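Local atomic coordinates of envelope glycoprotein (Bourbon virus, PDB entry 5ZKX), a protein that probably drives fusion of the viral and host membranes as a trimeric class III fusion glycoprotein, captured here in its postfusion form. Residues G94-D99 with R119-E124; S140-V145 with Q432-T437; C236-N241 with A256-E261; N241-P246 with I251-A256. All coordinates share one frame; numbering follows the deposited sequence.

Interaction 1: G94-D99 with R119-E124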
loop_
_atom_site.group_PDB
_atom_site.type_symbol
_atom_site.label_atom_id
_atom_site.label_comp_id
_atom_site.label_asym_id
_atom_site.label_seq_id
_atom_site.Cartn_x
_atom_site.Cartn_y
_atom_site.Cartn_z
ATOM N N GLY A 94 -1.451 -16.629 -41.010
ATOM C CA GLY A 94 -1.448 -16.710 -42.449
ATOM C C GLY A 94 -0.243 -16.007 -43.039
ATOM O O GLY A 94 0.709 -15.661 -42.333
ATOM N N PRO A 95 -0.264 -15.774 -44.349
ATOM C CA PRO A 95 0.904 -15.209 -45.028
ATOM C C PRO A 95 0.947 -13.689 -45.012
ATOM O O PRO A 95 -0.072 -12.999 -44.941
ATOM C CB PRO A 95 0.732 -15.727 -46.462
ATOM C CG PRO A 95 -0.750 -15.752 -46.641
ATOM C CD PRO A 95 -1.332 -16.132 -45.298
ATOM N N GLU A 96 2.168 -13.169 -45.091
ATOM C CA GLU A 96 2.405 -11.735 -45.215
ATOM C C GLU A 96 2.321 -11.362 -46.691
ATOM O O GLU A 96 3.187 -11.741 -47.487
ATOM C CB GLU A 96 3.762 -11.354 -44.626
ATOM C CG GLU A 96 4.007 -9.858 -44.539
ATOM C CD GLU A 96 3.610 -9.277 -43.197
ATOM O OE1 GLU A 96 3.569 -10.040 -42.209
ATOM O OE2 GLU A 96 3.338 -8.060 -43.126
ATOM N N VAL A 97 1.278 -10.624 -47.056
ATOM C CA VAL A 97 1.018 -10.240 -48.437
ATOM C C VAL A 97 1.306 -8.756 -48.589
ATOM O O VAL A 97 0.754 -7.932 -47.850
ATOM C CB VAL A 97 -0.430 -10.550 -48.843
ATOM C CG1 VAL A 97 -0.701 -9.987 -50.219
ATOM C CG2 VAL A 97 -0.696 -12.047 -48.784
ATOM N N GLN A 98 2.158 -8.413 -49.551
ATOM C CA GLN A 98 2.519 -7.023 -49.787
ATOM C C GLN A 98 2.564 -6.744 -51.280
ATOM O O GLN A 98 3.275 -7.431 -52.020
ATOM C CB GLN A 98 3.869 -6.686 -49.155
ATOM C CG GLN A 98 4.342 -5.289 -49.489
ATOM C CD GLN A 98 5.633 -4.931 -48.798
ATOM O OE1 GLN A 98 6.339 -5.801 -48.288
ATOM N NE2 GLN A 98 5.956 -3.644 -48.781
ATOM N N ASP A 99 1.813 -5.729 -51.709
ATOM C CA ASP A 99 1.804 -5.279 -53.102
ATOM C C ASP A 99 1.426 -6.410 -54.054
ATOM O O ASP A 99 2.012 -6.565 -55.127
ATOM C CB ASP A 99 3.152 -4.667 -53.497
ATOM C CG ASP A 99 3.034 -3.717 -54.672
ATOM O OD1 ASP A 99 4.019 -3.014 -54.972
ATOM O OD2 ASP A 99 1.951 -3.669 -55.291
ATOM N N ARG A 119 7.642 -16.681 -33.230
ATOM C CA ARG A 119 7.717 -16.557 -31.781
ATOM C C ARG A 119 6.935 -15.341 -31.302
ATOM O O ARG A 119 6.205 -15.417 -30.308
ATOM C CB ARG A 119 9.174 -16.474 -31.335
ATOM C CG ARG A 119 9.897 -17.807 -31.364
ATOM C CD ARG A 119 11.305 -17.674 -30.815
ATOM N NE ARG A 119 11.315 -17.045 -29.499
ATOM C CZ ARG A 119 12.414 -16.827 -28.787
ATOM N NH1 ARG A 119 13.594 -17.191 -29.266
ATOM N NH2 ARG A 119 12.334 -16.249 -27.596
ATOM N N ALA A 120 7.076 -14.220 -32.006
ATOM C CA ALA A 120 6.263 -13.033 -31.787
ATOM C C ALA A 120 6.191 -12.275 -33.103
ATOM O O ALA A 120 7.169 -12.239 -33.854
ATOM C CB ALA A 120 6.834 -12.145 -30.679
ATOM N N LYS A 121 5.034 -11.678 -33.382
ATOM C CA LYS A 121 4.789 -11.078 -34.690
ATOM C C LYS A 121 3.812 -9.923 -34.542
ATOM O O LYS A 121 2.691 -10.120 -34.070
ATOM C CB LYS A 121 4.240 -12.121 -35.666
ATOM C CG LYS A 121 3.807 -11.564 -37.012
ATOM C CD LYS A 121 4.996 -11.058 -37.808
ATOM C CE LYS A 121 4.558 -10.529 -39.160
ATOM N NZ LYS A 121 3.580 -9.416 -39.022
ATOM N N GLU A 122 4.236 -8.730 -34.947
ATOM C CA GLU A 122 3.376 -7.558 -34.993
ATOM C C GLU A 122 3.061 -7.222 -36.445
ATOM O O GLU A 122 3.917 -7.367 -37.323
ATOM C CB GLU A 122 4.033 -6.356 -34.309
ATOM C CG GLU A 122 3.084 -5.194 -34.072
ATOM C CD GLU A 122 1.816 -5.623 -33.357
ATOM O OE1 GLU A 122 1.912 -6.100 -32.206
ATOM O OE2 GLU A 122 0.726 -5.498 -33.949
ATOM N N LEU A 123 1.832 -6.780 -36.695
ATOM C CA LEU A 123 1.427 -6.484 -38.058
ATOM C C LEU A 123 1.904 -5.098 -38.470
ATOM O O LEU A 123 2.211 -4.240 -37.637
ATOM C CB LEU A 123 -0.093 -6.597 -38.215
ATOM C CG LEU A 123 -1.031 -5.610 -37.513
ATOM C CD1 LEU A 123 -1.266 -4.361 -38.344
ATOM C CD2 LEU A 123 -2.353 -6.289 -37.226
ATOM N N GLU A 124 1.970 -4.886 -39.782
ATOM C CA GLU A 124 2.258 -3.579 -40.354
ATOM C C GLU A 124 1.021 -3.073 -41.078
ATOM O O GLU A 124 0.412 -3.804 -41.866
ATOM C CB GLU A 124 3.449 -3.632 -41.311
ATOM C CG GLU A 124 3.855 -2.261 -41.837
ATOM C CD GLU A 124 5.147 -2.295 -42.626
ATOM O OE1 GLU A 124 6.026 -1.444 -42.370
ATOM O OE2 GLU A 124 5.285 -3.170 -43.503
#
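Glu96 and Lys121 meet in a salt bridge at the surface, where the chain just ahead of strand 97-98 faces the loop between strands 116-118 and 126-127, both lying against strand 134-148 of an antiparallel sheet in this gp64-type glycoprotein. The bridge is loose: Lys121 NZ gives Glu96 OE1 a weak hydrogen bond of 3.2 Å, and Lys121 CE lies equally close to that oxygen, so the end of the lysine runs beside OE1 rather than pointing squarely at it. Bends at chi2 (67°) and chi4 (59°) fold the lysine chain back, and NZ finds firmer acceptors in Glu122 O of its own loop and Trp141 O of strand 134-148. The second carboxylate oxygen of Glu96, OE2, is held by Arg126 in a salt bridge and by the hydroxyl of Ser140. Arg126 also makes a long, weak ion pair with Glu124, which probably eases the like charges of Glu96 OE2 and Glu124 OE2, 5.3 Å apart. The bond from Lys121 NZ to Glu122 O measures 2.7 Å, with the ammonium 58° out of the carbonyl plane.

Interaction 2: S140-V145 with Q432-T437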
loop_
_atom_site.group_PDB
_atom_site.type_symbol
_atom_site.label_atom_id
_atom_site.label_comp_id
_atom_site.label_asym_id
_atom_site.label_seq_id
_atom_site.Cartn_x
_atom_site.Cartn_y
_atom_site.Cartn_z
ATOM N N SER A 140 -1.234 -8.251 -43.368
ATOM C CA SER A 140 -0.228 -8.321 -42.316
ATOM C C SER A 140 -0.835 -8.944 -41.068
ATOM O O SER A 140 -1.958 -8.610 -40.684
ATOM C CB SER A 140 0.325 -6.933 -41.990
ATOM O OG SER A 140 1.578 -7.021 -41.335
ATOM N N TRP A 141 -0.085 -9.838 -40.429
ATOM C CA TRP A 141 -0.587 -10.629 -39.313
ATOM C C TRP A 141 0.106 -10.251 -38.010
ATOM O O TRP A 141 1.238 -9.758 -38.002
ATOM C CB TRP A 141 -0.392 -12.128 -39.568
ATOM C CG TRP A 141 -1.276 -12.675 -40.636
ATOM C CD1 TRP A 141 -1.078 -12.597 -41.982
ATOM C CD2 TRP A 141 -2.505 -13.388 -40.451
ATOM N NE1 TRP A 141 -2.107 -13.215 -42.648
ATOM C CE2 TRP A 141 -2.997 -13.709 -41.730
ATOM C CE3 TRP A 141 -3.237 -13.784 -39.327
ATOM C CZ2 TRP A 141 -4.186 -14.408 -41.917
ATOM C CZ3 TRP A 141 -4.418 -14.479 -39.515
ATOM C CH2 TRP A 141 -4.881 -14.783 -40.800
ATOM N N ARG A 142 -0.597 -10.491 -36.906
ATOM C CA ARG A 142 -0.047 -10.345 -35.568
ATOM C C ARG A 142 -0.472 -11.548 -34.739
ATOM O O ARG A 142 -1.548 -12.113 -34.947
ATOM C CB ARG A 142 -0.507 -9.042 -34.893
ATOM C CG ARG A 142 -1.932 -9.083 -34.345
ATOM C CD ARG A 142 -2.410 -7.706 -33.912
ATOM N NE ARG A 142 -1.460 -7.039 -33.024
ATOM C CZ ARG A 142 -1.640 -6.891 -31.715
ATOM N NH1 ARG A 142 -2.736 -7.359 -31.136
ATOM N NH2 ARG A 142 -0.724 -6.273 -30.986
ATOM N N CYS A 143 0.393 -11.954 -33.812
ATOM C CA CYS A 143 0.067 -13.066 -32.930
ATOM C C CYS A 143 1.004 -13.055 -31.733
ATOM O O CYS A 143 2.114 -12.520 -31.787
ATOM C CB CYS A 143 0.147 -14.413 -33.657
ATOM S SG CYS A 143 1.805 -14.909 -34.163
ATOM N N GLY A 144 0.537 -13.664 -30.651
ATOM C CA GLY A 144 1.338 -13.796 -29.451
ATOM C C GLY A 144 0.755 -14.863 -28.558
ATOM O O GLY A 144 -0.413 -15.240 -28.689
ATOM N N VAL A 145 1.590 -15.355 -27.642
ATOM C CA VAL A 145 1.198 -16.411 -26.717
ATOM C C VAL A 145 2.023 -16.269 -25.445
ATOM O O VAL A 145 3.138 -15.737 -25.463
ATOM C CB VAL A 145 1.368 -17.813 -27.352
ATOM C CG1 VAL A 145 2.840 -18.201 -27.429
ATOM C CG2 VAL A 145 0.560 -18.862 -26.591
ATOM N N GLN A 432 -1.636 -2.375 -26.366
ATOM C CA GLN A 432 -0.878 -1.142 -26.541
ATOM C C GLN A 432 -0.004 -1.212 -27.784
ATOM O O GLN A 432 0.188 -0.203 -28.474
ATOM C CB GLN A 432 -0.034 -0.871 -25.294
ATOM C CG GLN A 432 0.722 0.447 -25.324
ATOM C CD GLN A 432 -0.191 1.643 -25.504
ATOM O OE1 GLN A 432 0.027 2.472 -26.383
ATOM N NE2 GLN A 432 -1.216 1.739 -24.667
ATOM N N ALA A 433 0.529 -2.396 -28.091
ATOM C CA ALA A 433 1.330 -2.558 -29.298
ATOM C C ALA A 433 0.479 -2.382 -30.549
ATOM O O ALA A 433 0.938 -1.807 -31.542
ATOM C CB ALA A 433 2.011 -3.925 -29.295
ATOM N N LEU A 434 -0.764 -2.869 -30.517
ATOM C CA LEU A 434 -1.665 -2.662 -31.644
ATOM C C LEU A 434 -1.938 -1.180 -31.862
ATOM O O LEU A 434 -1.945 -0.704 -33.001
ATOM C CB LEU A 434 -2.973 -3.419 -31.419
ATOM C CG LEU A 434 -4.020 -3.264 -32.521
ATOM C CD1 LEU A 434 -3.528 -3.895 -33.810
ATOM C CD2 LEU A 434 -5.345 -3.876 -32.096
ATOM N N LEU A 435 -2.164 -0.434 -30.778
ATOM C CA LEU A 435 -2.296 1.012 -30.902
ATOM C C LEU A 435 -1.036 1.625 -31.494
ATOM O O LEU A 435 -1.112 2.495 -32.369
ATOM C CB LEU A 435 -2.595 1.632 -29.538
ATOM C CG LEU A 435 -4.013 1.471 -28.989
ATOM C CD1 LEU A 435 -4.110 2.095 -27.608
ATOM C CD2 LEU A 435 -5.041 2.085 -29.929
ATOM N N ASP A 436 0.133 1.175 -31.036
ATOM C CA ASP A 436 1.386 1.771 -31.492
ATOM C C ASP A 436 1.622 1.514 -32.976
ATOM O O ASP A 436 2.162 2.374 -33.679
ATOM C CB ASP A 436 2.556 1.234 -30.668
ATOM C CG ASP A 436 2.691 1.921 -29.324
ATOM O OD1 ASP A 436 1.836 2.769 -28.991
ATOM O OD2 ASP A 436 3.658 1.610 -28.598
ATOM N N THR A 437 1.227 0.341 -33.473
ATOM C CA THR A 437 1.491 0.006 -34.867
ATOM C C THR A 437 0.457 0.587 -35.823
ATOM O O THR A 437 0.747 0.718 -37.017
ATOM C CB THR A 437 1.565 -1.516 -35.049
ATOM O OG1 THR A 437 2.003 -1.818 -36.379
ATOM C CG2 THR A 437 0.209 -2.158 -34.822
#
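Arg142 reaches out from strand 134-148, part of an antiparallel sheet, to lay its guanidinium against helix 422-437, a strand-to-helix packing that joins parts of the chain nearly 290 residues apart. The apolar contacts belong to Leu434 and Ala433. Leu434 CB sits over one face of the guanidinium, towards its rim and 3.7 Å from Arg142 CZ, while Leu434 CD1 lies 3.8 Å from Arg142 NE; the two side chains run at about a right angle. Ala433 CB comes in at the edge of the group, in its plane. Arg142 gets there with CG set between its backbone N and carbonyl carbon (chi1 78°) and a bend at chi3 that turns the flat group along the helix. Charged partners come from outside the two segments: NH1 pairs with Glu187 and NE with Glu122, so a buried arginine has two carboxylate partners. On its far side the helix packs against the other two subunits, Leu435 touching Gln432 of one of them. The remaining nitrogen, NH2, donates to the carbonyl of Ser430, one turn earlier in the helix, and thus stops 3.4 Å from Leu434 N, a fellow donor.

Interaction 3: C236-N241 with A256-E261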
loop_
_atom_site.group_PDB
_atom_site.type_symbol
_atom_site.label_atom_id
_atom_site.label_comp_id
_atom_site.label_asym_id
_atom_site.label_seq_id
_atom_site.Cartn_x
_atom_site.Cartn_y
_atom_site.Cartn_z
ATOM N N CYS A 236 -9.326 -12.578 13.670
ATOM C CA CYS A 236 -8.737 -13.892 13.481
ATOM C C CYS A 236 -7.469 -13.819 12.642
ATOM O O CYS A 236 -7.073 -12.766 12.136
ATOM C CB CYS A 236 -9.750 -14.841 12.835
ATOM S SG CYS A 236 -11.209 -15.119 13.854
ATOM N N LYS A 237 -6.835 -14.980 12.512
ATOM C CA LYS A 237 -5.601 -15.133 11.763
ATOM C C LYS A 237 -5.562 -16.547 11.203
ATOM O O LYS A 237 -5.996 -17.494 11.863
ATOM C CB LYS A 237 -4.380 -14.863 12.651
ATOM C CG LYS A 237 -3.064 -15.397 12.119
ATOM C CD LYS A 237 -1.909 -14.982 13.012
ATOM C CE LYS A 237 -0.838 -16.056 13.089
ATOM N NZ LYS A 237 -0.684 -16.806 11.814
ATOM N N ASP A 238 -5.073 -16.678 9.972
ATOM C CA ASP A 238 -4.862 -17.996 9.377
ATOM C C ASP A 238 -3.636 -17.887 8.478
ATOM O O ASP A 238 -3.739 -17.419 7.339
ATOM C CB ASP A 238 -6.081 -18.466 8.600
ATOM C CG ASP A 238 -5.857 -19.809 7.937
ATOM O OD1 ASP A 238 -5.028 -20.591 8.441
ATOM O OD2 ASP A 238 -6.500 -20.083 6.905
ATOM N N GLY A 239 -2.494 -18.322 8.990
ATOM C CA GLY A 239 -1.262 -18.180 8.238
ATOM C C GLY A 239 -0.937 -16.711 8.075
ATOM O O GLY A 239 -0.703 -15.991 9.050
ATOM N N ASP A 240 -0.926 -16.246 6.829
ATOM C CA ASP A 240 -0.691 -14.843 6.526
ATOM C C ASP A 240 -1.980 -14.093 6.219
ATOM O O ASP A 240 -1.926 -12.961 5.732
ATOM C CB ASP A 240 0.291 -14.713 5.362
ATOM C CG ASP A 240 -0.108 -15.553 4.164
ATOM O OD1 ASP A 240 -1.152 -16.234 4.227
ATOM O OD2 ASP A 240 0.628 -15.531 3.152
ATOM N N ASN A 241 -3.134 -14.702 6.488
ATOM C CA ASN A 241 -4.437 -14.077 6.313
ATOM C C ASN A 241 -4.940 -13.549 7.649
ATOM O O ASN A 241 -4.898 -14.261 8.658
ATOM C CB ASN A 241 -5.454 -15.070 5.746
ATOM C CG ASN A 241 -5.234 -15.364 4.279
ATOM O OD1 ASN A 241 -4.469 -14.679 3.605
ATOM N ND2 ASN A 241 -5.918 -16.386 3.774
ATOM N N ALA A 256 -9.750 -17.776 -0.032
ATOM C CA ALA A 256 -10.288 -18.819 0.831
ATOM C C ALA A 256 -11.575 -18.346 1.491
ATOM O O ALA A 256 -11.787 -17.147 1.689
ATOM C CB ALA A 256 -9.272 -19.238 1.900
ATOM N N CYS A 257 -12.426 -19.312 1.827
ATOM C CA CYS A 257 -13.646 -19.082 2.589
ATOM C C CYS A 257 -13.567 -19.847 3.902
ATOM O O CYS A 257 -13.048 -20.967 3.949
ATOM C CB CYS A 257 -14.886 -19.513 1.804
ATOM S SG CYS A 257 -15.145 -18.587 0.284
ATOM N N TYR A 258 -14.075 -19.231 4.968
ATOM C CA TYR A 258 -14.050 -19.808 6.307
ATOM C C TYR A 258 -15.477 -19.927 6.816
ATOM O O TYR A 258 -16.148 -18.913 7.032
ATOM C CB TYR A 258 -13.217 -18.951 7.261
ATOM C CG TYR A 258 -11.779 -18.781 6.838
ATOM C CD1 TYR A 258 -11.378 -17.675 6.099
ATOM C CD2 TYR A 258 -10.822 -19.723 7.180
ATOM C CE1 TYR A 258 -10.063 -17.515 5.710
ATOM C CE2 TYR A 258 -9.506 -19.572 6.797
ATOM C CZ TYR A 258 -9.131 -18.467 6.063
ATOM O OH TYR A 258 -7.819 -18.313 5.681
ATOM N N LYS A 259 -15.937 -21.158 7.010
ATOM C CA LYS A 259 -17.270 -21.410 7.534
ATOM C C LYS A 259 -17.160 -22.091 8.887
ATOM O O LYS A 259 -16.491 -23.120 9.022
ATOM C CB LYS A 259 -18.105 -22.269 6.585
ATOM C CG LYS A 259 -19.590 -22.239 6.915
ATOM C CD LYS A 259 -20.390 -23.093 5.959
ATOM C CE LYS A 259 -21.837 -22.648 5.918
ATOM N NZ LYS A 259 -22.730 -23.714 5.393
ATOM N N ASN A 260 -17.816 -21.510 9.878
ATOM C CA ASN A 260 -17.862 -22.103 11.201
ATOM C C ASN A 260 -18.799 -23.300 11.186
ATOM O O ASN A 260 -19.992 -23.154 10.901
ATOM C CB ASN A 260 -18.331 -21.062 12.215
ATOM C CG ASN A 260 -18.134 -21.505 13.645
ATOM O OD1 ASN A 260 -17.326 -22.384 13.929
ATOM N ND2 ASN A 260 -18.879 -20.897 14.557
ATOM N N GLU A 261 -18.267 -24.487 11.468
ATOM C CA GLU A 261 -19.140 -25.576 11.872
ATOM C C GLU A 261 -19.943 -25.115 13.082
ATOM O O GLU A 261 -19.546 -24.179 13.782
ATOM C CB GLU A 261 -18.325 -26.831 12.178
ATOM C CG GLU A 261 -17.892 -27.581 10.925
ATOM C CD GLU A 261 -16.438 -28.000 10.963
ATOM O OE1 GLU A 261 -15.812 -28.078 9.884
ATOM O OE2 GLU A 261 -15.922 -28.252 12.070
#
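Tyr258 pushes its hydroxyl between Asp238 and Asn241, the two ends of a type II' turn that closes the hairpin of strands 234-238 and 241-245. Two other strands separate 234-238 from 256-260 in the sheet, yet the CA atoms of Asp238 and Tyr258 are only 9.9 Å apart, consistent with a strongly curved sheet whose concave side the ring spans. The tight part is the acid. Tyr258 OH donates to Asp238 OD2 over 2.5 Å, using the anti lone pair of that oxygen, and the acceptor lies in the plane of the ring while the carboxylate stands 82° to it. With chi1 at 178°, CG anti to the backbone N, the aspartate extends straight from its strand to the phenol. The ring itself is stacked with Phe243. Asn241 makes the looser half: its ND2 donates to Tyr258 OH at 3.3 Å, a weak bond though nearly straight at 175°, and its firmer partner is Lys413 NZ, bonded to OD1. On the solvent side Gly239 is exposed, and Lys237 NZ folds over to Gly239 O at 2.9 Å. Asp240 O accepts from Asn289 ND2 of a neighbouring subunit. The phenol thus acts as donor to one partner and acceptor from the other. Lys34 and Lys204 form salt bridges with the carboxylate, which would tend to keep Asp238 ionised and its buried charge balanced.

Interaction 4: N241-P246 with I251-A256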
loop_
_atom_site.group_PDB
_atom_site.type_symbol
_atom_site.label_atom_id
_atom_site.label_comp_id
_atom_site.label_asym_id
_atom_site.label_seq_id
_atom_site.Cartn_x
_atom_site.Cartn_y
_atom_site.Cartn_z
ATOM N N ASN A 241 -3.134 -14.702 6.488
ATOM C CA ASN A 241 -4.437 -14.077 6.313
ATOM C C ASN A 241 -4.940 -13.549 7.649
ATOM O O ASN A 241 -4.898 -14.261 8.658
ATOM C CB ASN A 241 -5.454 -15.070 5.746
ATOM C CG ASN A 241 -5.234 -15.364 4.279
ATOM O OD1 ASN A 241 -4.469 -14.679 3.605
ATOM N ND2 ASN A 241 -5.918 -16.386 3.774
ATOM N N PHE A 242 -5.434 -12.314 7.650
ATOM C CA PHE A 242 -5.965 -11.685 8.850
ATOM C C PHE A 242 -7.291 -11.034 8.506
ATOM O O PHE A 242 -7.377 -10.276 7.535
ATOM C CB PHE A 242 -4.988 -10.651 9.412
ATOM C CG PHE A 242 -3.637 -11.216 9.727
ATOM C CD1 PHE A 242 -2.690 -11.380 8.729
ATOM C CD2 PHE A 242 -3.317 -11.594 11.018
ATOM C CE1 PHE A 242 -1.452 -11.903 9.012
ATOM C CE2 PHE A 242 -2.077 -12.109 11.305
ATOM C CZ PHE A 242 -1.146 -12.272 10.298
ATOM N N PHE A 243 -8.318 -11.322 9.303
ATOM C CA PHE A 243 -9.671 -10.951 8.921
ATOM C C PHE A 243 -10.565 -10.934 10.148
ATOM O O PHE A 243 -10.322 -11.647 11.125
ATOM C CB PHE A 243 -10.238 -11.919 7.877
ATOM C CG PHE A 243 -10.160 -13.366 8.284
ATOM C CD1 PHE A 243 -8.996 -14.095 8.092
ATOM C CD2 PHE A 243 -11.249 -13.999 8.854
ATOM C CE1 PHE A 243 -8.920 -15.420 8.470
ATOM C CE2 PHE A 243 -11.178 -15.326 9.229
ATOM C CZ PHE A 243 -10.013 -16.034 9.037
ATOM N N GLU A 244 -11.607 -10.116 10.072
ATOM C CA GLU A 244 -12.644 -10.052 11.092
ATOM C C GLU A 244 -13.680 -11.136 10.812
ATOM O O GLU A 244 -14.342 -11.109 9.769
ATOM C CB GLU A 244 -13.286 -8.667 11.090
ATOM C CG GLU A 244 -13.963 -8.259 12.370
ATOM C CD GLU A 244 -14.428 -6.818 12.321
ATOM O OE1 GLU A 244 -13.585 -5.926 12.087
ATOM O OE2 GLU A 244 -15.641 -6.577 12.498
ATOM N N PHE A 245 -13.810 -12.090 11.725
ATOM C CA PHE A 245 -14.769 -13.173 11.529
ATOM C C PHE A 245 -16.181 -12.678 11.828
ATOM O O PHE A 245 -16.423 -12.132 12.909
ATOM C CB PHE A 245 -14.426 -14.367 12.411
ATOM C CG PHE A 245 -14.948 -15.672 11.888
ATOM C CD1 PHE A 245 -14.692 -16.063 10.587
ATOM C CD2 PHE A 245 -15.694 -16.508 12.697
ATOM C CE1 PHE A 245 -15.171 -17.260 10.102
ATOM C CE2 PHE A 245 -16.176 -17.711 12.216
ATOM C CZ PHE A 245 -15.914 -18.086 10.917
ATOM N N PRO A 246 -17.134 -12.870 10.914
ATOM C CA PRO A 246 -18.419 -12.167 11.017
ATOM C C PRO A 246 -19.381 -12.764 12.028
ATOM O O PRO A 246 -19.042 -13.683 12.780
ATOM C CB PRO A 246 -18.980 -12.282 9.597
ATOM C CG PRO A 246 -18.466 -13.600 9.130
ATOM C CD PRO A 246 -17.085 -13.751 9.735
ATOM N N ILE A 251 -17.440 -16.412 6.107
ATOM C CA ILE A 251 -16.825 -15.291 5.405
ATOM C C ILE A 251 -15.966 -15.845 4.279
ATOM O O ILE A 251 -15.372 -16.920 4.398
ATOM C CB ILE A 251 -15.997 -14.395 6.361
ATOM C CG1 ILE A 251 -15.515 -13.133 5.639
ATOM C CG2 ILE A 251 -14.824 -15.169 6.959
ATOM C CD1 ILE A 251 -14.636 -12.238 6.483
ATOM N N CYS A 252 -15.918 -15.109 3.170
ATOM C CA CYS A 252 -15.104 -15.474 2.018
ATOM C C CYS A 252 -14.094 -14.370 1.752
ATOM O O CYS A 252 -14.471 -13.209 1.561
ATOM C CB CYS A 252 -15.968 -15.715 0.780
ATOM S SG CYS A 252 -16.708 -17.355 0.689
ATOM N N LEU A 253 -12.822 -14.734 1.754
ATOM C CA LEU A 253 -11.744 -13.882 1.277
ATOM C C LEU A 253 -11.448 -14.211 -0.178
ATOM O O LEU A 253 -11.978 -15.180 -0.728
ATOM C CB LEU A 253 -10.509 -14.079 2.155
ATOM C CG LEU A 253 -10.672 -13.860 3.659
ATOM C CD1 LEU A 253 -9.336 -14.027 4.366
ATOM C CD2 LEU A 253 -11.267 -12.495 3.941
ATOM N N PRO A 254 -10.622 -13.401 -0.851
ATOM C CA PRO A 254 -10.241 -13.742 -2.232
ATOM C C PRO A 254 -9.800 -15.184 -2.425
ATOM O O PRO A 254 -10.317 -15.873 -3.312
ATOM C CB PRO A 254 -9.103 -12.757 -2.511
ATOM C CG PRO A 254 -9.471 -11.556 -1.727
ATOM C CD PRO A 254 -10.189 -12.038 -0.492
ATOM N N ASP A 255 -8.872 -15.668 -1.601
ATOM C CA ASP A 255 -8.254 -16.969 -1.810
ATOM C C ASP A 255 -8.886 -18.089 -0.997
ATOM O O ASP A 255 -8.581 -19.259 -1.254
ATOM C CB ASP A 255 -6.758 -16.900 -1.484
ATOM C CG ASP A 255 -6.493 -16.376 -0.087
ATOM O OD1 ASP A 255 -7.399 -15.749 0.492
ATOM O OD2 ASP A 255 -5.382 -16.595 0.438
ATOM N N ALA A 256 -9.750 -17.776 -0.032
ATOM C CA ALA A 256 -10.288 -18.819 0.831
ATOM C C ALA A 256 -11.575 -18.346 1.491
ATOM O O ALA A 256 -11.787 -17.147 1.689
ATOM C CB ALA A 256 -9.272 -19.238 1.900
#
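Phe243 packs on Leu253 and Ile251, and Phe245 and Pro246 pack on Ile251, where the chain doubles back after strand 241-245, the touching parts of the two segments running 159° apart. Although close in sequence, strands 241-245 and 250-252 are not neighbours in the mixed sheet. Leu253 meets Phe243 at about a right angle: its CD1 comes within 3.7 Å of Phe243 CD1, approaching the ring obliquely, and Leu253 CD2 lies 4.1 Å from Phe243 CB. Phe243 holds its ring in that place with CG between the backbone N and the carbonyl carbon (chi1 53°). Phe245 CD1 lies at the edge of the Phe243 ring, in its plane, and also reaches Ile251 CG2 at 3.7 Å. Pro246 closes the end of the row, its CD packed 3.6 Å from Ile251 CB, so the isoleucine is touched on CB by the proline and on CG2 by both Phe245 and Phe243. At the other end the chemistry turns polar. Asp255 and Asn241 approach from opposite directions, and a weak bond between Asn241 ND2 and Asp255 OD2 is doubtful; Lys413 is also paired with Asp255, though the position of OD2 is uncertain. Leu253 also packs on Tyr285 of a neighbouring subunit, while Phe242, pointing away, has its backbone N bonded to Asn289 there. Extended from its backbone, Ile251 ends with CD1 3.5 Å from Glu244 O.

Interactions 3 and 4 belong to one mixed sheet: they share Asn241 and Ala256, the Cys252-Cys257 disulfide ties them, and their centres lie 6 Å apart. Interaction 3 is buried and polar, interaction 4 partly buried and mostly apolar, yet both come against a neighbouring subunit. Interactions 1 and 2 form a second pair, 10 Å between centres, built on strand 134-148; Lys121 NZ to Trp141 O and Glu124 N to Ser140 OG link them directly. Interaction 1 is a loose surface salt bridge, whereas interaction 2 sets a buried guanidinium against a helix that itself meets other subunits. The pairs stand well apart, interaction 2 being about 40 Å from interaction 4 between centres.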